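Local coordinates for surface-associated protein CshB (Streptococcus gordonii, PDB 6YZG) that probably serves as a cell-wall-attached streptococcal adhesin that binds host fibronectin, the piece described here being its non-repetitive domain 2, at residues A8-L13 and T23-E28; K40-F45 and A68-L73; P83-T88 and Y114-T119; F156-T161 and G221-G226; A178-T183 and P227-E232. One frame throughout, in Å; residues are numbered along the deposited sequence.

Contact 1: residues A8-L13 and T23-E28; sequences ASWKNL and TTFTKE
Three backbone hydrogen bonds join the segments in an antiparallel ladder, the short strand 10-11 lying along strand 24-30 at the margin of the larger sheet of the CshA-type non-repetitive domain 2. K11 and T24 form the hydrogen-bonded pair: K11 N gives to T24 O at 2.9 Å, T24 N returns a bond to K11 O, and both donors lie in the carbonyl plane of their acceptor. Two residues along, past the W10/F25 pair, T26 N donates to S9 O at 2.9 Å. A water 2.8 Å from S9 O also donates to it and is hydrogen-bonded to T24 OG1 and T26 OG1, tying two threonine hydroxyls of strand 24-30 to the carbonyl just before strand 10-11. W10 and F25, a non-hydrogen-bonded pair, make a T-shaped stack, the edge of F25 toward the face of the W10 six-membered ring with planes at 65°. A chi1 of 174° turns the F25 ring edge toward the indole; separately, F25 CB lies over the same face, 3.9 Å from its centroid, a CH-pi contact. The indole NE1 bonds to F4 O. At the indole's edge, T23 CG2 comes to 3.6 Å from W10 CE3.

Contact 2: residues K40-F45 and A68-L73; sequences KELKPF and AENGFL
Where strand 33-41 runs out of a classic beta bulge, K40 and E41 both facing K124, the chain passes into a loop whose residues 42-44 pack against 68-70, just ahead of the short strand 71-72. The direct polar link comes from a lysine. K43 keeps an extended chain as far as CE and bends only at chi4 (-51°), which folds the ammonium back so that NZ donates to A68 O at 2.8 Å. The donor stands above the carbonyl plane. A second link is indirect: one water gives to L42 O at 2.5 Å and accepts from N70 N at 2.9 Å. Beside it the carboxamide of N70 wedges against the loop, with OD1 3.2 Å from K43 C and ND2 3.7 Å from L42 CB; OD1 accepts a hydrogen bond from G122 N of strand 119-131, which fixes the amide in place. P44 closes the apolar side, its CG 3.8 Å from A68 CB. The E69 carboxylate stays apart, OE2 lying 6.1 Å from K43 NZ, so within this contact the ammonium is held by a neutral carbonyl, the nearby opposite charge probably adding only a mild attraction.

Contact 3: residues P83-T88 and Y114-T119; sequences PPPSVT and YPMNST
P84, near the start of a proline-rich loop, is the first residue to meet Y114, with its CB 3.5 Å from the phenol OH. P85 follows and makes the central contact: its ring crosses the tyrosine at about a right angle and sets CG over the centre of the aromatic face, 3.6 Å from the centroid and 5° off the normal, a nearly ideal CH-pi arrangement. On Y114, chi1 -165° carries the ring across to the loop and chi2 62° turns its face to P85. The same P85 CG also touches M116 CG at 3.8 Å. The P85 carbonyl is tied to the phenol by a water in the ring plane, which donates to P85 O at 2.8 Å and is hydrogen-bonded to Y114 OH at the same separation. S86 adds its carbonyl, O lying 3.3 Å from P115 CD, while its hydroxyl turns to D14 and R16. V87 then brings CG2 to 3.6 Å from Y114 CD1, and T88 ends the run with its methyl CG2 against P115. Both segments belong to the long connection between strands 71-72 and 119-131: W121 stacks on Y114, F72 touches P84, P85 and M116, and T119 pairs with a strand of the second subunit.

Contact 4: residues F156-T161 and G221-G226; sequences FTTNGT and GSQVFG
Each backbone amide of F156 and F225 has its partner directly across. F156 N donates to F225 O and F225 N to F156 O, both at 2.9 Å, both nearly straight and in the plane of the accepting carbonyl. The third bond, T158 N to Q223 O at 3.1 Å, is more bent, 141° at the hydrogen, as strand 224-229 begins here. Two alpha carbons add CH...O contacts to the same acceptors: V224 CA approaches F156 O, and T157 CA lies 3.2 Å from Q223 O. Side-chain hydroxyls satisfy further amides. T158 OG1, anti to its own backbone N, accepts from G160 N at 2.8 Å, and S222 OG accepts from V224 N at 3.2 Å; each is an ST turn, one at the end of strand 153-158 and the other just before its partner. Together the strands form an antiparallel pair within a three-stranded sheet of the adhesin domain, with 224-229 in the middle. F156, T157 and T158 also pair with a strand of the second subunit, so the sheet continues across the dimer; T158 OG1 bonds to T240 OG1 of the second subunit, and N159 OD1 accepts from S244 N of the second subunit. On one face the two phenylalanine side chains run side by side, F156 CD1 at the edge of the F225 ring, 3.9 Å from F225 CD2; T157 and V224 occupy the other face and meet I50 of helix 49-55. The extended chain of Q223 reaches along the loop backbone, its CB 3.2 Å from T158 O.

Contact 5: residues A178-T183 and P227-E232; sequences AYNVIT and PNRSNE. Unlike the reference sequence in segment 178-183: N180 (reference Thr).
P227, joined to G226 by a cis peptide bond, leads into the second half of strand 224-229, which here takes the short strand 180-181 as its antiparallel neighbour and so completes one side of the three-stranded sheet. Its carbonyl is gripped twice: I182 N donates to P227 O at 3.3 Å, and a water that also gives to I182 O donates to it at 2.8 Å. The apolar tip of I182, CD1, lies 4.3 Å from P227 CB. N228 faces V181 in a non-hydrogen-bonded pair. Its amide crosses the ring of Y179 obliquely, the planes 42° apart, and OD1 is buried beside V181 without a polar partner. R229 and N180 form the hydrogen-bonded pair: N180 N donates to R229 O at 2.8 Å, nearly along the C=O axis, and R229 N answers to N180 O. Their side chains run together in the same direction, N180 ND2 3.5 Å from R229 CG, with amide and guanidinium planes almost perpendicular at 84°. The guanidinium NE bonds to A148 O. Past S230, whose hydroxyl makes weak bonds to the second subunit, N231 points its CB toward the other segment, 4.1 Å from N180 CB. Its chi1 of 79° brings the amide alongside A178 and Y179, with N231 CG 3.9 Å from Y179 CA.

Overall arrangement
From the N terminus, contact 1 closes a short loop by adding strand 10-11 to strand 24-30. The next strand, 33-41, leads to contact 2, which closes the excursion through helix 49-55. Contact 3 closes the 25-residue loop, without helix or strand, that leads to strand 119-131, and touches contact 2, where L73 N probably bonds to S118 O. These three follow in series. Contacts 4 and 5 cross instead, their segments alternating along the chain: contact 4 closes the 59 residues from strand 153-158 to strand 224-229, contact 5 the 43 from strand 180-181 to the same strand, with helices 184-193 and 198-201 between. Contacts 2 to 5 also touch the second subunit.

Contact 1: residues A8-L13 and T23-E28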
# COMPACT_ATOMS: atom_id res chain seq x y z
N ALA A 8 -3.50 28.34 -16.86
CA ALA A 8 -4.42 29.24 -17.58
C ALA A 8 -5.88 28.75 -17.52
O ALA A 8 -6.81 29.52 -17.82
CB ALA A 8 -3.97 29.41 -19.00
N SER A 9 -6.12 27.51 -17.06
CA SER A 9 -7.49 26.97 -16.93
C SER A 9 -8.16 27.52 -15.65
O SER A 9 -9.39 27.42 -15.55
CB SER A 9 -7.51 25.48 -16.86
OG SER A 9 -7.04 24.88 -18.06
N TRP A 10 -7.41 28.06 -14.71
CA TRP A 10 -7.89 28.55 -13.43
C TRP A 10 -8.13 30.05 -13.43
O TRP A 10 -7.28 30.79 -14.00
CB TRP A 10 -6.93 28.21 -12.30
CG TRP A 10 -6.77 26.73 -12.08
CD1 TRP A 10 -5.77 25.92 -12.51
CD2 TRP A 10 -7.63 25.92 -11.27
NE1 TRP A 10 -5.97 24.64 -12.05
CE2 TRP A 10 -7.09 24.60 -11.28
CE3 TRP A 10 -8.79 26.16 -10.57
CZ2 TRP A 10 -7.74 23.54 -10.62
CZ3 TRP A 10 -9.44 25.13 -9.92
CH2 TRP A 10 -8.91 23.83 -9.93
N LYS A 11 -9.19 30.46 -12.81
CA LYS A 11 -9.45 31.91 -12.52
C LYS A 11 -9.87 32.07 -11.08
O LYS A 11 -10.50 31.18 -10.49
CB LYS A 11 -10.53 32.52 -13.40
CG LYS A 11 -10.23 32.46 -14.85
CD LYS A 11 -9.20 33.53 -15.23
CE LYS A 11 -9.01 33.63 -16.73
NZ LYS A 11 -8.45 32.34 -17.24
N ASN A 12 -9.58 33.27 -10.53
CA ASN A 12 -10.09 33.66 -9.22
C ASN A 12 -9.56 32.73 -8.12
O ASN A 12 -10.33 32.35 -7.23
CB ASN A 12 -11.62 33.73 -9.20
CG ASN A 12 -12.18 34.51 -8.03
OD1 ASN A 12 -11.47 35.35 -7.49
ND2 ASN A 12 -13.38 34.17 -7.62
N LEU A 13 -8.25 32.53 -8.13
CA LEU A 13 -7.52 31.82 -7.07
C LEU A 13 -7.26 32.75 -5.89
O LEU A 13 -7.30 33.96 -6.05
CB LEU A 13 -6.20 31.29 -7.59
CG LEU A 13 -6.30 30.21 -8.66
CD1 LEU A 13 -4.97 30.02 -9.37
CD2 LEU A 13 -6.84 28.89 -8.17
N THR A 23 -13.62 30.27 -7.11
CA THR A 23 -12.60 29.86 -8.07
C THR A 23 -13.22 29.05 -9.19
O THR A 23 -14.14 28.22 -8.95
CB THR A 23 -11.50 29.01 -7.42
OG1 THR A 23 -10.81 29.81 -6.45
CG2 THR A 23 -10.53 28.39 -8.41
N THR A 24 -12.79 29.26 -10.42
CA THR A 24 -13.24 28.45 -11.56
C THR A 24 -12.09 27.72 -12.24
O THR A 24 -10.93 28.21 -12.30
CB THR A 24 -14.02 29.28 -12.61
OG1 THR A 24 -13.11 30.24 -13.21
CG2 THR A 24 -15.26 29.86 -12.00
N PHE A 25 -12.45 26.57 -12.81
CA PHE A 25 -11.57 25.77 -13.69
C PHE A 25 -12.37 25.62 -14.98
O PHE A 25 -13.51 25.09 -14.91
CB PHE A 25 -11.19 24.41 -13.11
CG PHE A 25 -10.41 23.53 -14.04
CD1 PHE A 25 -11.07 22.69 -14.93
CD2 PHE A 25 -9.02 23.60 -14.05
CE1 PHE A 25 -10.35 21.93 -15.82
CE2 PHE A 25 -8.30 22.78 -14.92
CZ PHE A 25 -8.99 21.98 -15.80
N THR A 26 -11.84 25.96 -16.14
CA THR A 26 -12.56 25.86 -17.40
C THR A 26 -11.68 25.22 -18.47
O THR A 26 -10.51 25.57 -18.60
CB THR A 26 -12.94 27.28 -17.86
OG1 THR A 26 -13.56 28.05 -16.83
CG2 THR A 26 -13.85 27.15 -19.07
N LYS A 27 -12.21 24.24 -19.19
CA LYS A 27 -11.43 23.53 -20.21
C LYS A 27 -12.38 23.14 -21.34
O LYS A 27 -13.43 22.51 -21.11
CB LYS A 27 -10.73 22.30 -19.64
CG LYS A 27 -9.96 21.45 -20.67
CD LYS A 27 -8.75 22.13 -21.22
CE LYS A 27 -8.07 21.23 -22.26
NZ LYS A 27 -6.82 21.82 -22.79
N GLU A 28 -11.95 23.41 -22.58
CA GLU A 28 -12.59 22.81 -23.75
C GLU A 28 -11.97 21.44 -23.96
O GLU A 28 -10.85 21.33 -24.47
CB GLU A 28 -12.41 23.74 -24.96
CG GLU A 28 -13.24 23.35 -26.18
CD GLU A 28 -13.18 24.36 -27.32
OE1 GLU A 28 -12.50 25.45 -27.20
OE2 GLU A 28 -13.77 24.00 -28.37
O HOH W 1 -11.60 29.18 -15.28

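Contact 2: residues K40-F45 and A68-L73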
# COMPACT_ATOMS: atom_id res chain seq x y z
N LYS A 40 -17.96 25.72 -4.95
CA LYS A 40 -19.17 26.16 -4.21
C LYS A 40 -18.84 26.18 -2.70
O LYS A 40 -19.36 27.05 -1.99
CB LYS A 40 -20.29 25.15 -4.49
CG LYS A 40 -21.60 25.45 -3.79
CD LYS A 40 -22.68 24.47 -4.17
CE LYS A 40 -24.02 24.86 -3.61
NZ LYS A 40 -25.08 24.57 -4.60
N GLU A 41 -18.09 25.18 -2.22
CA GLU A 41 -17.83 24.99 -0.78
C GLU A 41 -16.44 24.38 -0.60
O GLU A 41 -16.01 23.57 -1.45
CB GLU A 41 -18.85 24.02 -0.15
CG GLU A 41 -20.27 24.50 -0.18
CD GLU A 41 -21.13 23.55 0.63
OE1 GLU A 41 -21.67 24.00 1.68
OE2 GLU A 41 -21.13 22.34 0.29
N LEU A 42 -15.74 24.78 0.45
CA LEU A 42 -14.48 24.18 0.88
C LEU A 42 -14.66 23.81 2.36
O LEU A 42 -14.25 24.58 3.30
CB LEU A 42 -13.30 25.15 0.67
CG LEU A 42 -12.96 25.37 -0.78
CD1 LEU A 42 -12.26 26.71 -1.01
CD2 LEU A 42 -12.08 24.24 -1.28
N LYS A 43 -15.21 22.64 2.58
CA LYS A 43 -15.56 22.17 3.92
C LYS A 43 -15.43 20.68 3.97
O LYS A 43 -15.62 19.95 2.98
CB LYS A 43 -16.96 22.58 4.34
CG LYS A 43 -17.19 24.07 4.55
CD LYS A 43 -18.50 24.31 5.41
CE LYS A 43 -18.63 25.70 6.01
NZ LYS A 43 -17.42 26.14 6.76
N PRO A 44 -15.06 20.14 5.16
CA PRO A 44 -14.90 18.69 5.31
C PRO A 44 -16.21 17.93 5.57
O PRO A 44 -17.27 18.50 5.71
CB PRO A 44 -13.98 18.59 6.52
CG PRO A 44 -14.45 19.76 7.38
CD PRO A 44 -14.64 20.89 6.38
N PHE A 45 -16.11 16.62 5.47
CA PHE A 45 -17.31 15.74 5.43
C PHE A 45 -18.13 15.88 6.74
O PHE A 45 -19.35 15.74 6.68
CB PHE A 45 -16.91 14.30 5.19
CG PHE A 45 -18.03 13.35 4.90
CD1 PHE A 45 -18.76 13.42 3.73
CD2 PHE A 45 -18.36 12.40 5.84
CE1 PHE A 45 -19.76 12.49 3.51
CE2 PHE A 45 -19.39 11.48 5.63
CZ PHE A 45 -20.07 11.55 4.45
N ALA A 68 -17.53 23.74 10.25
CA ALA A 68 -16.18 23.17 10.13
C ALA A 68 -15.48 23.72 8.89
O ALA A 68 -16.11 23.95 7.88
CB ALA A 68 -16.25 21.67 10.08
N GLU A 69 -14.18 23.86 8.98
CA GLU A 69 -13.32 24.39 7.92
C GLU A 69 -12.31 23.31 7.53
O GLU A 69 -11.96 22.45 8.37
CB GLU A 69 -12.57 25.64 8.39
CG GLU A 69 -13.46 26.84 8.66
CD GLU A 69 -12.71 28.03 9.23
OE1 GLU A 69 -11.72 28.47 8.59
OE2 GLU A 69 -13.07 28.51 10.33
N ASN A 70 -11.83 23.34 6.30
CA ASN A 70 -10.70 22.50 5.86
C ASN A 70 -9.51 22.74 6.77
O ASN A 70 -9.21 23.91 7.09
CB ASN A 70 -10.35 22.74 4.41
CG ASN A 70 -11.40 22.18 3.47
OD1 ASN A 70 -12.27 21.39 3.86
ND2 ASN A 70 -11.24 22.56 2.21
N GLY A 71 -8.82 21.70 7.15
CA GLY A 71 -7.57 21.93 7.89
C GLY A 71 -6.99 20.62 8.36
O GLY A 71 -7.26 19.55 7.80
N PHE A 72 -6.06 20.70 9.31
CA PHE A 72 -5.39 19.51 9.84
C PHE A 72 -6.28 18.68 10.77
O PHE A 72 -7.17 19.26 11.44
CB PHE A 72 -4.14 19.96 10.62
CG PHE A 72 -3.14 20.68 9.74
CD1 PHE A 72 -2.45 19.95 8.81
CD2 PHE A 72 -2.87 22.03 9.89
CE1 PHE A 72 -1.51 20.55 7.99
CE2 PHE A 72 -1.92 22.63 9.07
CZ PHE A 72 -1.28 21.90 8.10
N LEU A 73 -5.98 17.39 10.84
CA LEU A 73 -6.51 16.57 11.95
C LEU A 73 -6.14 17.25 13.28
O LEU A 73 -5.00 17.70 13.41
CB LEU A 73 -5.97 15.19 11.85
CG LEU A 73 -6.34 14.40 10.61
CD1 LEU A 73 -5.51 13.11 10.48
CD2 LEU A 73 -7.82 14.09 10.61
O HOH W 2 -12.57 25.64 4.76

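Contact 3: residues P83-T88 and Y114-T119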
# COMPACT_ATOMS: atom_id res chain seq x y z
N PRO A 83 -0.47 27.42 9.33
CA PRO A 83 -1.71 27.58 8.59
C PRO A 83 -1.89 26.37 7.70
O PRO A 83 -0.95 25.82 7.18
CB PRO A 83 -1.47 28.82 7.73
CG PRO A 83 -0.33 29.53 8.43
CD PRO A 83 0.54 28.43 8.98
N PRO A 84 -3.12 25.90 7.54
CA PRO A 84 -3.30 24.80 6.62
C PRO A 84 -3.15 25.29 5.20
O PRO A 84 -3.23 26.50 4.93
CB PRO A 84 -4.73 24.35 6.83
CG PRO A 84 -5.40 25.59 7.27
CD PRO A 84 -4.37 26.39 8.10
N PRO A 85 -2.91 24.34 4.30
CA PRO A 85 -2.68 24.63 2.88
C PRO A 85 -4.01 24.98 2.21
O PRO A 85 -5.03 25.09 2.84
CB PRO A 85 -2.07 23.36 2.37
CG PRO A 85 -2.81 22.30 3.17
CD PRO A 85 -2.92 22.88 4.55
N SER A 86 -3.92 25.31 0.93
CA SER A 86 -5.08 25.49 0.05
C SER A 86 -5.14 24.28 -0.87
O SER A 86 -4.13 23.65 -1.19
CB SER A 86 -5.06 26.78 -0.74
OG SER A 86 -5.09 27.92 0.14
N VAL A 87 -6.34 23.97 -1.29
CA VAL A 87 -6.55 22.98 -2.35
C VAL A 87 -5.93 23.54 -3.63
O VAL A 87 -6.13 24.76 -3.90
CB VAL A 87 -8.03 22.69 -2.53
CG1 VAL A 87 -8.25 21.69 -3.65
CG2 VAL A 87 -8.65 22.18 -1.22
N THR A 88 -5.22 22.73 -4.36
CA THR A 88 -4.49 23.26 -5.55
C THR A 88 -4.25 22.18 -6.58
O THR A 88 -4.19 21.02 -6.25
CB THR A 88 -3.18 23.91 -5.11
OG1 THR A 88 -2.59 24.62 -6.21
CG2 THR A 88 -2.23 22.90 -4.55
N TYR A 114 -4.37 18.66 -1.52
CA TYR A 114 -4.35 19.54 -0.32
C TYR A 114 -2.97 19.21 0.23
O TYR A 114 -2.89 18.29 1.00
CB TYR A 114 -5.50 19.16 0.61
CG TYR A 114 -5.82 20.17 1.68
CD1 TYR A 114 -6.25 21.44 1.36
CD2 TYR A 114 -5.77 19.80 3.00
CE1 TYR A 114 -6.62 22.33 2.34
CE2 TYR A 114 -6.11 20.68 4.00
CZ TYR A 114 -6.54 21.94 3.66
OH TYR A 114 -6.89 22.80 4.63
N PRO A 115 -1.93 19.94 -0.22
CA PRO A 115 -0.56 19.47 -0.10
C PRO A 115 0.22 19.48 1.21
O PRO A 115 1.34 19.84 1.22
CB PRO A 115 0.13 20.21 -1.25
CG PRO A 115 -0.54 21.53 -1.23
CD PRO A 115 -2.00 21.20 -0.95
N MET A 116 -0.48 19.08 2.27
CA MET A 116 0.21 18.71 3.52
C MET A 116 -0.40 17.41 3.98
O MET A 116 -1.58 17.14 3.75
CB MET A 116 0.08 19.78 4.57
CG MET A 116 0.71 21.08 4.09
SD MET A 116 2.40 21.18 4.54
CE MET A 116 2.34 21.25 6.35
N ASN A 117 0.35 16.64 4.74
CA ASN A 117 -0.17 15.42 5.37
C ASN A 117 -1.06 15.75 6.58
O ASN A 117 -0.95 16.78 7.21
CB ASN A 117 0.99 14.55 5.80
CG ASN A 117 1.85 14.23 4.59
OD1 ASN A 117 1.34 13.62 3.65
ND2 ASN A 117 3.13 14.61 4.65
N SER A 118 -1.92 14.80 6.89
CA SER A 118 -2.64 14.75 8.18
C SER A 118 -3.77 15.77 8.25
O SER A 118 -3.79 16.66 9.09
CB SER A 118 -1.72 14.89 9.37
OG SER A 118 -0.66 13.95 9.24
N THR A 119 -4.76 15.60 7.36
CA THR A 119 -5.83 16.59 7.13
C THR A 119 -7.21 15.96 7.05
O THR A 119 -7.36 14.77 6.91
CB THR A 119 -5.57 17.43 5.88
OG1 THR A 119 -5.70 16.57 4.75
CG2 THR A 119 -4.22 18.11 5.91
O HOH W 3 -7.71 25.30 3.75

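Contact 4: residues F156-T161 and G221-G226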
# COMPACT_ATOMS: atom_id res chain seq x y z
N PHE A 156 -16.83 10.43 -2.37
CA PHE A 156 -17.33 11.13 -3.56
C PHE A 156 -18.83 11.33 -3.44
O PHE A 156 -19.53 10.32 -3.18
CB PHE A 156 -17.01 10.32 -4.81
CG PHE A 156 -15.57 9.89 -4.97
CD1 PHE A 156 -15.11 8.82 -4.22
CD2 PHE A 156 -14.68 10.60 -5.78
CE1 PHE A 156 -13.79 8.41 -4.33
CE2 PHE A 156 -13.35 10.18 -5.88
CZ PHE A 156 -12.93 9.09 -5.13
N THR A 157 -19.29 12.54 -3.68
CA THR A 157 -20.75 12.80 -3.69
C THR A 157 -21.15 13.39 -5.03
O THR A 157 -20.39 14.02 -5.75
CB THR A 157 -21.21 13.67 -2.53
OG1 THR A 157 -20.74 15.00 -2.76
CG2 THR A 157 -20.71 13.16 -1.19
N THR A 158 -22.44 13.18 -5.35
CA THR A 158 -23.01 13.69 -6.59
C THR A 158 -24.48 14.07 -6.36
O THR A 158 -25.15 13.46 -5.52
CB THR A 158 -22.93 12.63 -7.71
OG1 THR A 158 -23.46 13.19 -8.91
CG2 THR A 158 -23.63 11.32 -7.36
N ASN A 159 -24.99 15.01 -7.15
CA ASN A 159 -26.44 15.23 -7.26
C ASN A 159 -26.94 14.73 -8.60
O ASN A 159 -28.12 14.97 -8.93
CB ASN A 159 -26.82 16.70 -6.99
CG ASN A 159 -26.51 17.58 -8.14
OD1 ASN A 159 -25.80 17.22 -9.07
ND2 ASN A 159 -27.00 18.81 -8.07
N GLY A 160 -26.15 13.97 -9.34
CA GLY A 160 -26.58 13.27 -10.56
C GLY A 160 -26.93 11.84 -10.31
O GLY A 160 -27.32 11.47 -9.18
N THR A 161 -26.79 11.00 -11.30
CA THR A 161 -27.14 9.59 -11.15
C THR A 161 -26.27 8.94 -10.09
O THR A 161 -25.09 9.25 -9.94
CB THR A 161 -27.13 8.85 -12.48
OG1 THR A 161 -25.82 8.87 -13.06
CG2 THR A 161 -28.11 9.46 -13.45
N GLY A 221 -24.88 2.88 -6.96
CA GLY A 221 -26.32 3.08 -6.99
C GLY A 221 -26.82 3.96 -5.88
O GLY A 221 -28.03 3.83 -5.49
N SER A 222 -25.95 4.74 -5.28
CA SER A 222 -26.30 5.82 -4.36
C SER A 222 -25.50 7.05 -4.77
O SER A 222 -24.65 6.95 -5.66
CB SER A 222 -25.99 5.46 -2.90
OG SER A 222 -24.62 5.63 -2.59
N GLN A 223 -25.70 8.13 -4.06
CA GLN A 223 -25.01 9.39 -4.38
C GLN A 223 -23.76 9.59 -3.51
O GLN A 223 -23.14 10.66 -3.64
CB GLN A 223 -25.97 10.58 -4.33
CG GLN A 223 -26.98 10.58 -5.45
CD GLN A 223 -27.94 11.74 -5.47
OE1 GLN A 223 -28.30 12.26 -6.56
NE2 GLN A 223 -28.40 12.14 -4.33
N VAL A 224 -23.34 8.59 -2.74
CA VAL A 224 -22.13 8.67 -1.90
C VAL A 224 -21.30 7.43 -2.14
O VAL A 224 -21.80 6.31 -1.89
CB VAL A 224 -22.52 8.79 -0.42
CG1 VAL A 224 -21.25 8.97 0.41
CG2 VAL A 224 -23.49 9.93 -0.22
N PHE A 225 -20.07 7.54 -2.60
CA PHE A 225 -19.15 6.43 -2.88
C PHE A 225 -17.92 6.51 -2.01
O PHE A 225 -17.33 7.57 -1.87
CB PHE A 225 -18.71 6.43 -4.34
CG PHE A 225 -17.93 5.23 -4.77
CD1 PHE A 225 -18.51 3.97 -4.81
CD2 PHE A 225 -16.59 5.34 -5.10
CE1 PHE A 225 -17.76 2.86 -5.20
CE2 PHE A 225 -15.85 4.23 -5.50
CZ PHE A 225 -16.44 3.01 -5.51
N GLY A 226 -17.57 5.35 -1.47
CA GLY A 226 -16.37 5.25 -0.64
C GLY A 226 -16.68 5.46 0.83
O GLY A 226 -17.77 5.74 1.16

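Contact 5: residues A178-T183 and P227-E232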
# COMPACT_ATOMS: atom_id res chain seq x y z
N ALA A 178 -14.60 -6.37 -6.71
CA ALA A 178 -13.80 -5.50 -7.61
C ALA A 178 -12.78 -4.59 -6.89
O ALA A 178 -11.76 -4.29 -7.53
CB ALA A 178 -14.76 -4.67 -8.42
N TYR A 179 -13.09 -4.04 -5.71
CA TYR A 179 -12.22 -3.18 -4.82
C TYR A 179 -12.65 -3.58 -3.40
O TYR A 179 -13.65 -4.29 -3.28
CB TYR A 179 -12.35 -1.64 -4.97
CG TYR A 179 -13.78 -1.21 -5.11
CD1 TYR A 179 -14.36 -1.17 -6.36
CD2 TYR A 179 -14.61 -1.02 -4.01
CE1 TYR A 179 -15.73 -1.03 -6.54
CE2 TYR A 179 -15.97 -0.85 -4.18
CZ TYR A 179 -16.53 -0.80 -5.45
OH TYR A 179 -17.86 -0.71 -5.62
N ASN A 180 -12.05 -2.98 -2.37
CA ASN A 180 -12.43 -3.32 -0.98
C ASN A 180 -13.07 -2.13 -0.22
O ASN A 180 -12.46 -1.13 -0.09
CB ASN A 180 -11.18 -3.84 -0.27
CG ASN A 180 -11.46 -4.06 1.18
OD1 ASN A 180 -12.34 -4.83 1.52
ND2 ASN A 180 -10.78 -3.33 2.02
N VAL A 181 -14.30 -2.29 0.27
CA VAL A 181 -14.99 -1.27 1.07
C VAL A 181 -14.41 -1.27 2.49
O VAL A 181 -14.30 -2.36 3.08
CB VAL A 181 -16.50 -1.51 1.09
CG1 VAL A 181 -17.21 -0.40 1.85
CG2 VAL A 181 -17.00 -1.68 -0.34
N ILE A 182 -14.01 -0.14 3.05
CA ILE A 182 -13.43 -0.12 4.41
C ILE A 182 -14.57 -0.31 5.39
O ILE A 182 -15.55 0.46 5.38
CB ILE A 182 -12.67 1.19 4.69
CG1 ILE A 182 -11.55 1.38 3.69
CG2 ILE A 182 -12.16 1.21 6.11
CD1 ILE A 182 -10.80 2.71 3.74
N THR A 183 -14.39 -1.27 6.28
CA THR A 183 -15.35 -1.52 7.34
C THR A 183 -14.82 -1.12 8.71
O THR A 183 -13.60 -0.89 8.86
CB THR A 183 -15.72 -3.00 7.37
OG1 THR A 183 -14.54 -3.72 7.74
CG2 THR A 183 -16.23 -3.50 6.04
N PRO A 227 -15.67 5.43 1.70
CA PRO A 227 -14.29 5.20 1.33
C PRO A 227 -13.90 3.73 1.12
O PRO A 227 -14.30 2.88 1.78
CB PRO A 227 -13.53 5.82 2.52
CG PRO A 227 -14.43 5.51 3.66
CD PRO A 227 -15.81 5.76 3.10
N ASN A 228 -13.05 3.54 0.13
CA ASN A 228 -12.54 2.20 -0.18
C ASN A 228 -11.02 2.17 -0.27
O ASN A 228 -10.36 3.15 -0.08
CB ASN A 228 -12.93 1.82 -1.60
CG ASN A 228 -14.41 1.96 -1.86
OD1 ASN A 228 -15.21 1.41 -1.16
ND2 ASN A 228 -14.73 2.74 -2.87
N ARG A 229 -10.53 0.97 -0.61
CA ARG A 229 -9.12 0.72 -0.98
C ARG A 229 -9.08 -0.32 -2.10
O ARG A 229 -9.89 -1.22 -2.13
CB ARG A 229 -8.25 0.43 0.24
CG ARG A 229 -8.78 -0.61 1.21
CD ARG A 229 -7.87 -0.61 2.40
NE ARG A 229 -6.48 -0.51 2.00
CZ ARG A 229 -5.60 -1.47 2.20
NH1 ARG A 229 -4.35 -1.33 1.81
NH2 ARG A 229 -6.00 -2.56 2.83
N SER A 230 -8.17 -0.13 -3.05
CA SER A 230 -7.94 -1.06 -4.19
C SER A 230 -7.42 -2.38 -3.60
O SER A 230 -6.74 -2.27 -2.56
CB SER A 230 -6.96 -0.51 -5.21
OG SER A 230 -6.54 -1.56 -6.08
N ASN A 231 -7.84 -3.52 -4.19
CA ASN A 231 -7.70 -4.89 -3.62
C ASN A 231 -6.76 -5.76 -4.47
O ASN A 231 -6.54 -6.93 -4.09
CB ASN A 231 -9.08 -5.57 -3.40
CG ASN A 231 -9.72 -6.16 -4.65
OD1 ASN A 231 -9.28 -5.91 -5.76
ND2 ASN A 231 -10.81 -6.90 -4.47
N GLU A 232 -6.24 -5.24 -5.59
CA GLU A 232 -5.38 -6.07 -6.47
C GLU A 232 -3.93 -5.60 -6.32
O GLU A 232 -3.63 -4.46 -6.75
CB GLU A 232 -5.88 -6.12 -7.92
CG GLU A 232 -5.98 -4.78 -8.63
CD GLU A 232 -6.35 -4.98 -10.09
OE1 GLU A 232 -5.70 -4.35 -10.96
OE2 GLU A 232 -7.26 -5.78 -10.36
O HOH W 4 -16.24 2.59 3.79